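PDB 6CKG: D-glycerate 3-kinase from Cryptococcus neoformans var. grubii serotype A, which probably catalyses the ATP-dependent phosphorylation of D-glycerate to 3-phosphoglycerate. Local coordinates for residues Tyr75-Ala80 / Ile174-Phe179; Leu84-Leu89 / Leu149-Lys154; Met217-Leu222 / Ser294-Gln299; Val240-Ile245 / Thr307-Lys312. One frame throughout, in Å; residues are numbered along the deposited sequence.

In the fold
Interaction 1 lies in the central sheet and interaction 4 just before two of its strands: the first joins edge strand 79-83 to strand 176-180, the second packs together the turns that lead into strands 247-253 and 313-318. They touch through F179, which lies against L241, W242 and I245. Interaction 2 adjoins interaction 1 in sequence, holding the loop after strand 79-83 to the separate two-stranded sheet. Interaction 3 lies among helices on the far side of the chain's centre, about 34 Å from interaction 1 between centres. Interactions 3 and 4 are buried, whereas 1 and 2 are partly buried. Backbone pairing dominates the first, rings and carboxylates the second, one glutamate the third, and a tryptophan with a serine the fourth.

Interaction 1: Tyr75-Ala80 / Ile174-Phe179; sequences YGLRLA and IDVVIF
D175 reaches across to the backbone of L77 and R78 just before the two chains settle into parallel strand pairing. Its CB lies 3.6 Å from R78 O. With CG anti to its own carbonyl carbon (chi1 -62°), the carboxyl carbon comes beside the methyl L77 CD2, and the two side chains cross at about a right angle. At the tip, D175 OD2 accepts the amide of R78 through its anti lone pair, with R78 N 2.8 Å away and the N-H nearly straight at 167°. The other oxygen, OD1, forms a salt bridge with R36, so both carboxylate oxygens are held. The backbone answers in the opposite sense: D175 N donates to R78 O at 2.8 Å, and V176 N adds a weak bond to the same oxygen. Regular pairing follows, A80 N to V176 O at 3.2 Å and I178 N to A80 O at 3.0 Å. L79 lies alongside V176, pointing the same way, and its CD2 touches I178 CG1 at 3.8 Å, on the side where P68 and L71 of helix 63-75 pack against L79. A80 and V177 face helix 118-129 instead. Strand 176-180 sits between edge strand 79-83 and strand 48-53, which runs into the GPQGAGKS P-loop sequence, a loop partly unmodelled here; the parallel 2-3-1-4-5 strand order is that of the P-loop kinase fold.

Interaction 2: Leu84-Leu89 / Leu149-Lys154; sequences LDDFYL and LPIYDK. With EDO (1,2-ethanediol), chain C.
P150 lies over one face of the F87 ring, its CG 3.6 Å from the ring centroid in a CH-pi contact. The Y88 ring turns its edge to a face of Y152 in a T-shaped pair, with centroids 5.0 Å apart and planes at 64°. Y152 CG is anti to its backbone N (chi1 -172°), which starts the ring toward Y88. Y88 CB rests over a face of Y152 too, while L89 O approaches the Y152 ring at its edge; a water links L89 O to the Y152 hydroxyl. K154 CE comes to the edge of Y88, and beyond it K154 NZ forms a salt bridge with D85 OD2 at 2.9 Å, meeting the anti lone pair of that oxygen. D86 divides its carboxylate: OD1 accepts Y152 N at 3.0 Å on its anti side, 16° out of plane, and OD2 accepts 1,2-ethanediol O2, whose O1 donates to P150 O at 2.7 Å. That diol, probably from the crystallisation liquor, also bonds S83. The loop leaves the C-terminal end of strand 79-83. Helix 118-129 covers F87, L149 and P150, H116 lies nearly parallel to the Y88 ring, and strand 162-171 pairs with strand 146-153.

Interaction 3: Met217-Leu222 / Ser294-Gln299; sequences MPTILL and SYELFQ
The 3-10 turn T219-L222 presents its N-terminal end to E296 on helix 281-298, with the CA atoms of I220 and E296 7.4 Å apart. E296 spans the gap with a chain extended beyond CG (chi2 174°), which carries its carboxylate to the first amides of the turn. OE2 receives two donors from one residue. T219 N approaches at 2.7 Å on the syn lone pair, whereas T219 OG1, also 2.7 Å from E296 OE2, donates from well above the carboxylate plane. The threonine hydroxyl is available there because OG1 stands between the backbone N and the carbonyl carbon (chi1 63°). The second oxygen, OE1, accepts I220 N at 3.2 Å, again on the syn side but 32° out of plane. Three donors therefore grip the group and fix its rotation. The next two amides of the turn are used internally, L221 N by P218 O and L222 N by T219 O, as in 3-10 geometry. The turn's own backbone bonds leave the amides at its N-terminal end for E296, whose negative charge would probably be favoured there by the N-H groups pointing at it. The loop follows helix 191-204 after an unmodelled segment and leads into helix 225-236, so E296 ties it to the last part of helix 281-298. P218 CB lies against the carboxylate, 3.8 Å from E296 OE1; the apolar contact is I220 CG2 to L297 CG at 3.7 Å. A201 and L228 pack on I220 from helices 191-204 and 225-236, while N289, M292 and P293 of the same helix as E296 touch T219.

Interaction 4: Val240-Ile245 / Thr307-Lys312; sequences VLWDQI and TSWRGK
At the entry to two neighbouring parallel strands of the P-loop kinase sheet, 247-253 and 313-318, the turn W242-I245 meets S308 and W309 of the opposing loop. S308 OG donates to I245 O at 2.7 Å, in the carbonyl plane and with a C=O...O angle of 146°. Its chi1 of 53° sets OG between the backbone N and the carbonyl carbon, where it also comes close to W242 O. A water extends the polar side of the contact, donating to D243 OD1 and accepting from S308 N, 2.9 Å away. W309 supplies the apolar part. The six-membered end of its indole points at the other turn: CE3 lies 3.7 Å from I245 CG2, and CZ3 lies 4.0 Å from W242 CB. Side chains of I245 and W309 cross at a slant. In the plane of the indole, W242 O stands 3.3 Å from the same CZ3. These groups lie on two type I turns, W242-I245 and T307-R310; a type II turn from W309 to K312 then carries the chain into strand 313-318, with G311 at positive phi. T307 CB sits over the centre of one face of the W309 ring, and W309 NE1 bonds I302 O. W242 NE1 reaches F186 O, while F179 of strand 176-180 packs against W242 and I245.

Interaction 1: Tyr75-Ala80 / Ile174-Phe179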
# COMPACT_ATOMS: atom_id res chain seq x y z
N TYR A 75 19.23 -7.27 -13.96
CA TYR A 75 20.17 -7.12 -12.86
C TYR A 75 20.33 -8.39 -12.03
O TYR A 75 20.91 -8.33 -10.94
CB TYR A 75 19.75 -5.93 -11.98
CG TYR A 75 19.85 -4.68 -12.80
CD1 TYR A 75 21.10 -4.13 -13.11
CD2 TYR A 75 18.72 -4.11 -13.38
CE1 TYR A 75 21.20 -3.03 -13.91
CE2 TYR A 75 18.82 -3.00 -14.18
CZ TYR A 75 20.06 -2.46 -14.44
OH TYR A 75 20.16 -1.36 -15.25
N GLY A 76 19.84 -9.52 -12.53
CA GLY A 76 20.08 -10.82 -11.90
C GLY A 76 19.56 -10.96 -10.49
O GLY A 76 20.01 -11.84 -9.76
N LEU A 77 18.62 -10.12 -10.08
CA LEU A 77 18.10 -10.20 -8.72
C LEU A 77 16.98 -11.23 -8.61
O LEU A 77 16.30 -11.56 -9.58
CB LEU A 77 17.59 -8.84 -8.25
CG LEU A 77 18.62 -7.70 -8.27
CD1 LEU A 77 18.00 -6.47 -7.68
CD2 LEU A 77 19.92 -8.11 -7.55
N ARG A 78 16.78 -11.72 -7.39
CA ARG A 78 15.64 -12.56 -7.06
C ARG A 78 14.70 -11.74 -6.19
O ARG A 78 15.12 -11.19 -5.16
CB ARG A 78 16.08 -13.85 -6.36
CG ARG A 78 16.98 -14.74 -7.20
CD ARG A 78 17.52 -15.92 -6.41
NE ARG A 78 16.47 -16.84 -5.97
CZ ARG A 78 15.91 -17.76 -6.75
NH1 ARG A 78 16.30 -17.89 -8.02
NH2 ARG A 78 14.96 -18.55 -6.28
N LEU A 79 13.45 -11.64 -6.61
CA LEU A 79 12.47 -10.77 -5.98
C LEU A 79 11.29 -11.58 -5.45
O LEU A 79 10.95 -12.65 -5.97
CB LEU A 79 11.94 -9.71 -6.96
CG LEU A 79 12.77 -8.43 -6.93
CD1 LEU A 79 13.94 -8.59 -7.87
CD2 LEU A 79 11.98 -7.17 -7.27
N ALA A 80 10.69 -11.05 -4.40
CA ALA A 80 9.39 -11.50 -3.91
C ALA A 80 8.56 -10.26 -3.72
O ALA A 80 9.10 -9.21 -3.35
CB ALA A 80 9.50 -12.29 -2.60
N ILE A 174 16.49 -14.46 -1.54
CA ILE A 174 15.79 -13.32 -2.10
C ILE A 174 16.64 -12.07 -1.86
O ILE A 174 17.08 -11.83 -0.73
CB ILE A 174 14.39 -13.15 -1.47
CG1 ILE A 174 13.47 -14.32 -1.82
CG2 ILE A 174 13.74 -11.83 -1.90
CD1 ILE A 174 13.20 -14.48 -3.31
N ASP A 175 16.86 -11.29 -2.92
CA ASP A 175 17.59 -10.03 -2.77
C ASP A 175 16.70 -8.91 -2.25
O ASP A 175 17.14 -8.09 -1.43
CB ASP A 175 18.19 -9.60 -4.11
CG ASP A 175 19.20 -10.60 -4.65
OD1 ASP A 175 20.31 -10.70 -4.09
OD2 ASP A 175 18.88 -11.29 -5.63
N VAL A 176 15.47 -8.83 -2.75
CA VAL A 176 14.62 -7.66 -2.55
C VAL A 176 13.19 -8.13 -2.36
O VAL A 176 12.71 -8.98 -3.12
CB VAL A 176 14.70 -6.70 -3.76
CG1 VAL A 176 13.68 -5.55 -3.61
CG2 VAL A 176 16.12 -6.16 -3.92
N VAL A 177 12.51 -7.59 -1.35
CA VAL A 177 11.08 -7.74 -1.17
C VAL A 177 10.43 -6.41 -1.51
O VAL A 177 10.78 -5.38 -0.93
CB VAL A 177 10.72 -8.19 0.25
CG1 VAL A 177 9.19 -8.12 0.50
CG2 VAL A 177 11.23 -9.63 0.49
N ILE A 178 9.51 -6.42 -2.47
CA ILE A 178 8.65 -5.28 -2.74
C ILE A 178 7.37 -5.46 -1.94
O ILE A 178 6.66 -6.46 -2.11
CB ILE A 178 8.35 -5.15 -4.25
CG1 ILE A 178 9.64 -5.11 -5.07
CG2 ILE A 178 7.49 -3.90 -4.53
CD1 ILE A 178 10.50 -3.93 -4.80
N PHE A 179 7.08 -4.52 -1.04
CA PHE A 179 5.87 -4.56 -0.21
C PHE A 179 5.06 -3.30 -0.51
O PHE A 179 5.39 -2.21 -0.03
CB PHE A 179 6.23 -4.67 1.27
CG PHE A 179 5.02 -4.60 2.22
CD1 PHE A 179 3.76 -5.02 1.81
CD2 PHE A 179 5.16 -4.10 3.51
CE1 PHE A 179 2.65 -4.95 2.68
CE2 PHE A 179 4.07 -4.04 4.38
CZ PHE A 179 2.81 -4.47 3.96

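Interaction 2: Leu84-Leu89 / Leu149-Lys154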
# COMPACT_ATOMS: atom_id res chain seq x y z
N LEU A 84 -0.52 -5.34 -0.42
CA LEU A 84 -1.37 -5.20 0.76
C LEU A 84 -2.76 -5.82 0.56
O LEU A 84 -3.30 -6.45 1.48
CB LEU A 84 -1.50 -3.72 1.12
CG LEU A 84 -2.32 -3.40 2.37
CD1 LEU A 84 -1.59 -3.97 3.58
CD2 LEU A 84 -2.48 -1.88 2.49
N ASP A 85 -3.34 -5.66 -0.63
CA ASP A 85 -4.69 -6.17 -0.86
C ASP A 85 -4.77 -7.69 -0.76
O ASP A 85 -5.85 -8.23 -0.50
CB ASP A 85 -5.20 -5.74 -2.23
CG ASP A 85 -5.38 -4.25 -2.35
OD1 ASP A 85 -4.92 -3.49 -1.47
OD2 ASP A 85 -5.99 -3.85 -3.36
N ASP A 86 -3.67 -8.40 -1.01
CA ASP A 86 -3.71 -9.85 -0.87
C ASP A 86 -3.79 -10.29 0.58
O ASP A 86 -3.99 -11.48 0.85
CB ASP A 86 -2.49 -10.49 -1.53
CG ASP A 86 -2.58 -10.48 -3.03
OD1 ASP A 86 -3.62 -10.93 -3.55
OD2 ASP A 86 -1.63 -9.99 -3.68
N PHE A 87 -3.67 -9.34 1.51
CA PHE A 87 -3.68 -9.60 2.94
C PHE A 87 -4.93 -9.05 3.63
O PHE A 87 -4.96 -8.92 4.86
CB PHE A 87 -2.41 -9.03 3.57
CG PHE A 87 -1.16 -9.79 3.20
CD1 PHE A 87 -0.48 -9.51 2.01
CD2 PHE A 87 -0.66 -10.77 4.04
CE1 PHE A 87 0.66 -10.22 1.68
CE2 PHE A 87 0.49 -11.48 3.70
CZ PHE A 87 1.15 -11.20 2.52
N TYR A 88 -5.99 -8.74 2.88
CA TYR A 88 -7.28 -8.46 3.51
C TYR A 88 -7.70 -9.62 4.41
O TYR A 88 -7.34 -10.78 4.19
CB TYR A 88 -8.36 -8.24 2.46
CG TYR A 88 -8.40 -6.87 1.79
CD1 TYR A 88 -8.39 -5.69 2.54
CD2 TYR A 88 -8.51 -6.78 0.41
CE1 TYR A 88 -8.45 -4.47 1.91
CE2 TYR A 88 -8.58 -5.57 -0.22
CZ TYR A 88 -8.55 -4.42 0.52
OH TYR A 88 -8.63 -3.22 -0.15
N LEU A 89 -8.50 -9.30 5.44
CA LEU A 89 -9.16 -10.31 6.25
C LEU A 89 -9.89 -11.31 5.36
O LEU A 89 -10.35 -10.97 4.27
CB LEU A 89 -10.17 -9.67 7.22
CG LEU A 89 -9.60 -8.72 8.26
CD1 LEU A 89 -10.76 -7.95 8.94
CD2 LEU A 89 -8.77 -9.53 9.27
N LEU A 149 2.74 -17.12 0.19
CA LEU A 149 2.04 -15.86 0.33
C LEU A 149 0.58 -15.98 -0.09
O LEU A 149 0.25 -16.73 -1.02
CB LEU A 149 2.72 -14.76 -0.49
CG LEU A 149 4.20 -14.57 -0.16
CD1 LEU A 149 4.83 -13.51 -1.04
CD2 LEU A 149 4.40 -14.21 1.31
N PRO A 150 -0.33 -15.25 0.56
CA PRO A 150 -1.75 -15.40 0.25
C PRO A 150 -2.12 -14.67 -1.04
O PRO A 150 -1.40 -13.79 -1.52
CB PRO A 150 -2.45 -14.75 1.45
CG PRO A 150 -1.48 -13.68 1.89
CD PRO A 150 -0.09 -14.32 1.67
N ILE A 151 -3.25 -15.09 -1.59
CA ILE A 151 -3.87 -14.45 -2.75
C ILE A 151 -5.30 -14.12 -2.36
O ILE A 151 -6.01 -14.98 -1.81
CB ILE A 151 -3.84 -15.36 -3.99
CG1 ILE A 151 -2.40 -15.59 -4.44
CG2 ILE A 151 -4.69 -14.77 -5.11
CD1 ILE A 151 -2.25 -16.63 -5.55
N TYR A 152 -5.74 -12.91 -2.66
CA TYR A 152 -7.10 -12.47 -2.34
C TYR A 152 -7.90 -12.34 -3.63
O TYR A 152 -7.47 -11.67 -4.58
CB TYR A 152 -7.07 -11.15 -1.56
CG TYR A 152 -8.42 -10.70 -1.01
CD1 TYR A 152 -8.87 -11.14 0.25
CD2 TYR A 152 -9.22 -9.83 -1.73
CE1 TYR A 152 -10.10 -10.71 0.77
CE2 TYR A 152 -10.44 -9.38 -1.21
CZ TYR A 152 -10.87 -9.83 0.03
OH TYR A 152 -12.07 -9.39 0.53
N ASP A 153 -9.07 -12.99 -3.68
CA ASP A 153 -9.91 -13.01 -4.88
C ASP A 153 -11.08 -12.06 -4.62
O ASP A 153 -12.04 -12.41 -3.93
CB ASP A 153 -10.37 -14.43 -5.21
CG ASP A 153 -11.23 -14.51 -6.46
OD1 ASP A 153 -11.72 -13.47 -6.95
OD2 ASP A 153 -11.45 -15.63 -6.94
N LYS A 154 -10.99 -10.87 -5.19
CA LYS A 154 -11.98 -9.83 -4.94
C LYS A 154 -13.35 -10.16 -5.49
O LYS A 154 -14.32 -9.49 -5.12
CB LYS A 154 -11.49 -8.50 -5.52
CG LYS A 154 -10.15 -8.08 -4.96
CD LYS A 154 -9.68 -6.72 -5.49
CE LYS A 154 -8.57 -6.16 -4.61
NZ LYS A 154 -7.86 -5.05 -5.28
C1 EDO C . 1.06 -12.69 -3.28
O1 EDO C . -0.31 -12.73 -3.72
C2 EDO C . 1.19 -11.67 -2.15
O2 EDO C . 0.84 -10.38 -2.65
O HOH W 1 -6.01 -9.15 -4.72
O HOH W 2 -12.15 -9.22 3.19

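Interaction 3: Met217-Leu222 / Ser294-Gln299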
# COMPACT_ATOMS: atom_id res chain seq x y z
N MET A 217 -14.94 19.33 -1.85
CA MET A 217 -15.13 19.17 -0.42
C MET A 217 -14.16 18.13 0.13
O MET A 217 -14.01 17.06 -0.47
CB MET A 217 -16.57 18.73 -0.13
CG MET A 217 -16.94 18.64 1.34
SD MET A 217 -18.36 17.56 1.61
CE MET A 217 -19.14 18.34 3.02
N PRO A 218 -13.48 18.40 1.25
CA PRO A 218 -12.66 17.35 1.86
C PRO A 218 -13.53 16.17 2.28
O PRO A 218 -14.57 16.34 2.93
CB PRO A 218 -12.02 18.05 3.07
CG PRO A 218 -12.07 19.53 2.71
CD PRO A 218 -13.36 19.69 1.96
N THR A 219 -13.12 14.96 1.89
CA THR A 219 -13.98 13.81 2.10
C THR A 219 -14.10 13.43 3.57
O THR A 219 -15.05 12.72 3.94
CB THR A 219 -13.49 12.61 1.30
OG1 THR A 219 -12.19 12.24 1.75
CG2 THR A 219 -13.44 12.96 -0.18
N ILE A 220 -13.18 13.86 4.44
CA ILE A 220 -13.34 13.52 5.85
C ILE A 220 -14.63 14.10 6.40
O ILE A 220 -15.21 13.55 7.33
CB ILE A 220 -12.12 13.98 6.69
CG1 ILE A 220 -11.90 15.48 6.58
CG2 ILE A 220 -10.87 13.20 6.28
CD1 ILE A 220 -10.79 16.01 7.51
N LEU A 221 -15.12 15.21 5.81
CA LEU A 221 -16.38 15.80 6.25
C LEU A 221 -17.58 14.92 5.92
O LEU A 221 -18.68 15.21 6.39
CB LEU A 221 -16.59 17.18 5.63
CG LEU A 221 -15.58 18.27 6.02
CD1 LEU A 221 -15.94 19.58 5.37
CD2 LEU A 221 -15.52 18.43 7.53
N LEU A 222 -17.40 13.87 5.11
CA LEU A 222 -18.49 12.93 4.86
C LEU A 222 -18.72 11.98 6.03
O LEU A 222 -19.72 11.26 6.04
CB LEU A 222 -18.23 12.12 3.59
CG LEU A 222 -18.19 12.87 2.26
CD1 LEU A 222 -17.56 12.00 1.18
CD2 LEU A 222 -19.59 13.32 1.84
N SER A 294 -8.48 8.55 4.15
CA SER A 294 -7.20 8.03 4.60
C SER A 294 -6.04 8.78 3.96
O SER A 294 -5.03 9.04 4.63
CB SER A 294 -7.09 6.53 4.29
OG SER A 294 -7.84 5.77 5.22
N TYR A 295 -6.14 9.10 2.66
CA TYR A 295 -5.15 9.96 2.03
C TYR A 295 -5.07 11.31 2.72
O TYR A 295 -3.97 11.82 3.01
CB TYR A 295 -5.48 10.17 0.54
CG TYR A 295 -5.28 8.95 -0.35
CD1 TYR A 295 -4.03 8.63 -0.86
CD2 TYR A 295 -6.36 8.16 -0.73
CE1 TYR A 295 -3.85 7.52 -1.70
CE2 TYR A 295 -6.19 7.06 -1.56
CZ TYR A 295 -4.94 6.75 -2.04
OH TYR A 295 -4.79 5.66 -2.87
N GLU A 296 -6.23 11.92 3.00
CA GLU A 296 -6.26 13.26 3.59
C GLU A 296 -5.61 13.27 4.98
O GLU A 296 -4.85 14.19 5.30
CB GLU A 296 -7.70 13.77 3.67
CG GLU A 296 -8.34 14.00 2.31
CD GLU A 296 -9.81 14.37 2.40
OE1 GLU A 296 -10.28 14.71 3.50
OE2 GLU A 296 -10.50 14.34 1.36
N LEU A 297 -5.91 12.27 5.81
CA LEU A 297 -5.48 12.27 7.20
C LEU A 297 -4.10 11.68 7.45
O LEU A 297 -3.39 12.14 8.34
CB LEU A 297 -6.49 11.49 8.05
CG LEU A 297 -7.87 12.11 8.22
CD1 LEU A 297 -8.70 11.20 9.09
CD2 LEU A 297 -7.75 13.49 8.85
N PHE A 298 -3.72 10.62 6.72
CA PHE A 298 -2.63 9.76 7.14
C PHE A 298 -1.45 9.70 6.17
O PHE A 298 -0.42 9.13 6.52
CB PHE A 298 -3.13 8.31 7.34
CG PHE A 298 -4.35 8.20 8.20
CD1 PHE A 298 -4.43 8.84 9.43
CD2 PHE A 298 -5.42 7.43 7.77
CE1 PHE A 298 -5.56 8.70 10.23
CE2 PHE A 298 -6.54 7.31 8.54
CZ PHE A 298 -6.62 7.95 9.77
N GLN A 299 -1.60 10.23 4.96
CA GLN A 299 -0.55 10.08 3.96
C GLN A 299 0.75 10.75 4.39
O GLN A 299 1.83 10.31 3.99
CB GLN A 299 -1.04 10.65 2.64
CG GLN A 299 -0.18 10.39 1.44
CD GLN A 299 -0.82 10.92 0.18
OE1 GLN A 299 -0.81 10.26 -0.86
NE2 GLN A 299 -1.39 12.12 0.27

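Interaction 4: Val240-Ile245 / Thr307-Lys312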
# COMPACT_ATOMS: atom_id res chain seq x y z
N VAL A 240 4.17 -1.78 13.72
CA VAL A 240 5.14 -2.88 13.76
C VAL A 240 5.48 -3.36 12.34
O VAL A 240 6.64 -3.66 12.02
CB VAL A 240 4.60 -4.03 14.63
CG1 VAL A 240 5.43 -5.29 14.44
CG2 VAL A 240 4.59 -3.61 16.10
N LEU A 241 4.46 -3.41 11.48
CA LEU A 241 4.65 -3.81 10.08
C LEU A 241 5.46 -2.77 9.32
O LEU A 241 6.39 -3.12 8.57
CB LEU A 241 3.28 -3.97 9.43
CG LEU A 241 2.85 -5.15 8.57
CD1 LEU A 241 1.95 -4.64 7.44
CD2 LEU A 241 4.04 -5.97 8.04
N TRP A 242 5.11 -1.49 9.47
CA TRP A 242 5.86 -0.44 8.78
C TRP A 242 7.33 -0.47 9.16
O TRP A 242 8.21 -0.19 8.32
CB TRP A 242 5.29 0.94 9.11
CG TRP A 242 3.86 1.24 8.69
CD1 TRP A 242 3.09 2.28 9.17
CD2 TRP A 242 3.04 0.56 7.72
NE1 TRP A 242 1.86 2.28 8.57
CE2 TRP A 242 1.78 1.23 7.69
CE3 TRP A 242 3.22 -0.55 6.89
CZ2 TRP A 242 0.74 0.85 6.86
CZ3 TRP A 242 2.17 -0.95 6.06
CH2 TRP A 242 0.94 -0.25 6.06
N ASP A 243 7.62 -0.78 10.43
CA ASP A 243 9.00 -0.74 10.91
C ASP A 243 9.88 -1.83 10.30
O ASP A 243 11.09 -1.80 10.51
CB ASP A 243 9.03 -0.86 12.44
CG ASP A 243 8.61 0.44 13.14
OD1 ASP A 243 8.56 1.51 12.49
OD2 ASP A 243 8.33 0.39 14.36
N GLN A 244 9.30 -2.80 9.60
CA GLN A 244 10.05 -3.82 8.89
C GLN A 244 10.56 -3.35 7.53
O GLN A 244 11.37 -4.04 6.91
CB GLN A 244 9.18 -5.06 8.73
CG GLN A 244 8.83 -5.74 10.06
CD GLN A 244 9.89 -6.75 10.46
OE1 GLN A 244 11.03 -6.38 10.75
NE2 GLN A 244 9.53 -8.03 10.42
N ILE A 245 10.12 -2.18 7.09
CA ILE A 245 10.49 -1.64 5.78
C ILE A 245 11.82 -0.90 5.88
O ILE A 245 12.03 -0.06 6.77
CB ILE A 245 9.38 -0.71 5.26
CG1 ILE A 245 8.08 -1.52 5.10
CG2 ILE A 245 9.80 -0.00 3.99
CD1 ILE A 245 6.86 -0.68 4.67
N THR A 307 10.27 7.32 10.94
CA THR A 307 10.06 6.11 10.16
C THR A 307 11.36 5.32 9.99
O THR A 307 12.47 5.85 10.10
CB THR A 307 9.51 6.40 8.77
OG1 THR A 307 10.54 7.05 8.00
CG2 THR A 307 8.25 7.28 8.85
N SER A 308 11.21 4.03 9.69
CA SER A 308 12.38 3.20 9.51
C SER A 308 13.09 3.49 8.19
O SER A 308 14.27 3.17 8.05
CB SER A 308 12.00 1.72 9.61
OG SER A 308 10.94 1.43 8.71
N TRP A 309 12.40 4.13 7.24
CA TRP A 309 12.97 4.47 5.94
C TRP A 309 13.35 5.94 5.83
O TRP A 309 13.64 6.42 4.72
CB TRP A 309 11.99 4.12 4.82
CG TRP A 309 10.63 4.75 5.00
CD1 TRP A 309 10.25 6.00 4.59
CD2 TRP A 309 9.48 4.16 5.62
NE1 TRP A 309 8.93 6.22 4.91
CE2 TRP A 309 8.44 5.11 5.55
CE3 TRP A 309 9.23 2.92 6.22
CZ2 TRP A 309 7.16 4.86 6.07
CZ3 TRP A 309 7.97 2.67 6.73
CH2 TRP A 309 6.95 3.63 6.64
N ARG A 310 13.34 6.67 6.94
CA ARG A 310 13.72 8.08 6.91
C ARG A 310 15.12 8.23 6.33
O ARG A 310 16.05 7.56 6.77
CB ARG A 310 13.67 8.65 8.33
CG ARG A 310 14.21 10.08 8.47
CD ARG A 310 13.30 11.07 7.77
NE ARG A 310 13.30 12.37 8.43
CZ ARG A 310 12.44 13.34 8.16
NH1 ARG A 310 11.50 13.15 7.24
NH2 ARG A 310 12.50 14.49 8.82
N GLY A 311 15.27 9.13 5.35
CA GLY A 311 16.53 9.29 4.64
C GLY A 311 16.76 8.28 3.52
O GLY A 311 17.75 8.39 2.80
N LYS A 312 15.88 7.31 3.36
CA LYS A 312 16.02 6.27 2.35
C LYS A 312 14.75 6.18 1.51
O LYS A 312 14.27 5.09 1.21
CB LYS A 312 16.33 4.92 2.99
CG LYS A 312 17.63 4.87 3.80
CD LYS A 312 17.78 3.52 4.51
CE LYS A 312 16.93 3.45 5.77
NZ LYS A 312 16.62 2.05 6.28
O HOH W 3 8.68 2.66 10.06